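Alp7A (Bacillus subtilis, PDB 5EC0) binds adenine nucleotide and is an actin-like protein of the bacterial cytoskeleton that probably forms filaments for plasmid segregation. Local coordinates at residues N2-M6 / L18-Y22. Residues are numbered along the deposited sequence.
Sequences NISRM and LIDGY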
loop_
_atom_site.group_PDB
_atom_site.type_symbol
_atom_site.label_atom_id
_atom_site.label_comp_id
_atom_site.label_asym_id
_atom_site.label_seq_id
_atom_site.Cartn_x
_atom_site.Cartn_y
_atom_site.Cartn_z
ATOM N N ASN A 2 -0.742 -12.788 -21.210
ATOM C CA ASN A 2 -1.979 -12.825 -20.456
ATOM C C ASN A 2 -1.781 -12.887 -18.939
ATOM O O ASN A 2 -1.086 -13.761 -18.424
ATOM C CB ASN A 2 -2.829 -14.011 -20.900
ATOM C CG ASN A 2 -4.061 -14.164 -20.048
ATOM O OD1 ASN A 2 -5.014 -13.396 -20.180
ATOM N ND2 ASN A 2 -4.037 -15.126 -19.134
ATOM N N ILE A 3 -2.422 -11.956 -18.237
ATOM C CA ILE A 3 -2.395 -11.873 -16.779
ATOM C C ILE A 3 -3.763 -12.203 -16.178
ATOM O O ILE A 3 -4.764 -11.612 -16.574
ATOM C CB ILE A 3 -1.996 -10.466 -16.307
ATOM C CG1 ILE A 3 -0.553 -10.158 -16.682
ATOM C CG2 ILE A 3 -2.198 -10.307 -14.790
ATOM C CD1 ILE A 3 -0.180 -8.746 -16.332
ATOM N N SER A 4 -3.813 -13.119 -15.215
ATOM C CA SER A 4 -5.090 -13.554 -14.656
ATOM C C SER A 4 -5.604 -12.596 -13.586
ATOM O O SER A 4 -6.780 -12.229 -13.590
ATOM C CB SER A 4 -4.971 -14.962 -14.066
ATOM O OG SER A 4 -4.613 -15.888 -15.069
ATOM N N ARG A 5 -4.728 -12.214 -12.660
ATOM C CA ARG A 5 -5.108 -11.377 -11.525
ATOM C C ARG A 5 -4.092 -10.266 -11.320
ATOM O O ARG A 5 -2.884 -10.520 -11.230
ATOM C CB ARG A 5 -5.216 -12.209 -10.232
ATOM C CG ARG A 5 -6.141 -13.432 -10.315
ATOM C CD ARG A 5 -6.137 -14.256 -9.008
ATOM N NE ARG A 5 -4.792 -14.352 -8.426
ATOM C CZ ARG A 5 -3.857 -15.204 -8.831
ATOM N NH1 ARG A 5 -4.117 -16.045 -9.815
ATOM N NH2 ARG A 5 -2.659 -15.210 -8.259
ATOM N N MET A 6 -4.564 -9.032 -11.255
ATOM C CA MET A 6 -3.675 -7.949 -10.877
ATOM C C MET A 6 -4.309 -7.074 -9.802
ATOM O O MET A 6 -5.366 -6.479 -10.009
ATOM C CB MET A 6 -3.291 -7.103 -12.085
ATOM C CG MET A 6 -2.449 -5.898 -11.698
ATOM S SD MET A 6 -1.752 -5.136 -13.149
ATOM C CE MET A 6 -0.751 -3.839 -12.419
ATOM N N LEU A 18 0.286 -7.072 -6.761
ATOM C CA LEU A 18 0.560 -8.473 -7.023
ATOM C C LEU A 18 0.053 -8.829 -8.413
ATOM O O LEU A 18 -1.121 -8.604 -8.743
ATOM C CB LEU A 18 -0.102 -9.371 -5.975
ATOM C CG LEU A 18 0.350 -9.374 -4.519
ATOM C CD1 LEU A 18 -0.762 -9.959 -3.626
ATOM C CD2 LEU A 18 1.603 -10.216 -4.415
ATOM N N ILE A 19 0.936 -9.376 -9.230
ATOM C CA ILE A 19 0.568 -9.769 -10.581
ATOM C C ILE A 19 0.771 -11.257 -10.715
ATOM O O ILE A 19 1.899 -11.730 -10.669
ATOM C CB ILE A 19 1.401 -9.028 -11.635
ATOM C CG1 ILE A 19 1.270 -7.512 -11.431
ATOM C CG2 ILE A 19 0.956 -9.417 -13.012
ATOM C CD1 ILE A 19 2.221 -6.691 -12.265
ATOM N N ASP A 20 -0.340 -11.972 -10.895
ATOM C CA ASP A 20 -0.401 -13.435 -10.811
ATOM C C ASP A 20 0.439 -13.964 -9.656
ATOM O O ASP A 20 1.219 -14.893 -9.827
ATOM C CB ASP A 20 0.034 -14.082 -12.133
ATOM C CG ASP A 20 -0.998 -13.900 -13.244
ATOM O OD1 ASP A 20 -2.193 -13.719 -12.921
ATOM O OD2 ASP A 20 -0.614 -13.937 -14.439
ATOM N N GLY A 21 0.279 -13.351 -8.480
ATOM C CA GLY A 21 0.981 -13.783 -7.282
ATOM C C GLY A 21 2.403 -13.265 -7.168
ATOM O O GLY A 21 3.095 -13.541 -6.190
ATOM N N TYR A 22 2.846 -12.505 -8.159
ATOM C CA TYR A 22 4.182 -11.938 -8.104
ATOM C C TYR A 22 4.161 -10.525 -7.526
ATOM O O TYR A 22 3.483 -9.617 -8.045
ATOM C CB TYR A 22 4.817 -11.936 -9.495
ATOM C CG TYR A 22 6.231 -11.394 -9.530
ATOM C CD1 TYR A 22 7.308 -12.168 -9.121
ATOM C CD2 TYR A 22 6.485 -10.102 -9.968
ATOM C CE1 TYR A 22 8.610 -11.663 -9.154
ATOM C CE2 TYR A 22 7.774 -9.595 -10.012
ATOM C CZ TYR A 22 8.831 -10.377 -9.603
ATOM O OH TYR A 22 10.102 -9.855 -9.648
HETATM O O HOH W 1 -2.073 -15.992 -16.121
#
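Residues 2-6 and 18-22 meet at the open end of the antiparallel hairpin, away from the loop that joins strands 2-10 and 14-19, the first two strands of the actin-type fold. Backbone pairing sets the register. Met6 faces Ile19 as a non-hydrogen-bonded pair, 4.6 Å between their CA atoms. Beyond it, Asp20 N donates to Arg5 O at 2.9 Å. Two CA-H...O contacts, Ile19 CA to Arg5 O at 3.6 Å and Met6 CA to Leu18 O at 3.4 Å, flank this pair.

The chain bends at Ser4, and the carboxylate of Asp20 fills this corner. Asp20 OD1 accepts from Ser4 N at 2.9 Å and from Arg5 N at 3.0 Å. The Asp20 side chain thus continues the pairing where the second strand has ended. A water joins Ser4 OG (2.8 Å) and Asp20 OD2 (3.0 Å). Asp20 and Gly21, both with positive phi, form the centre of a type I' turn from Ile19 to Tyr22 that leads into strand 22-33.

The apolar contacts centre on Ile19. Ile3 CD1 lies 3.6 Å from Ile19 CG2, and Met6 CG lies 4.1 Å from Ile19 CG1.

The Arg5 guanidinium passes near Gly21 but makes no hydrogen bond to it. Its polar partners include Gln377, by a hydrogen bond, and Glu370, by a salt bridge, both on helix 364-386. Helix 95-112 packs on Met6 and Ile19 with Phe101, Thr105 and Tyr108. Strand 119-129 pairs with strand 2-10 through backbone bonds at Ile3 and Met6.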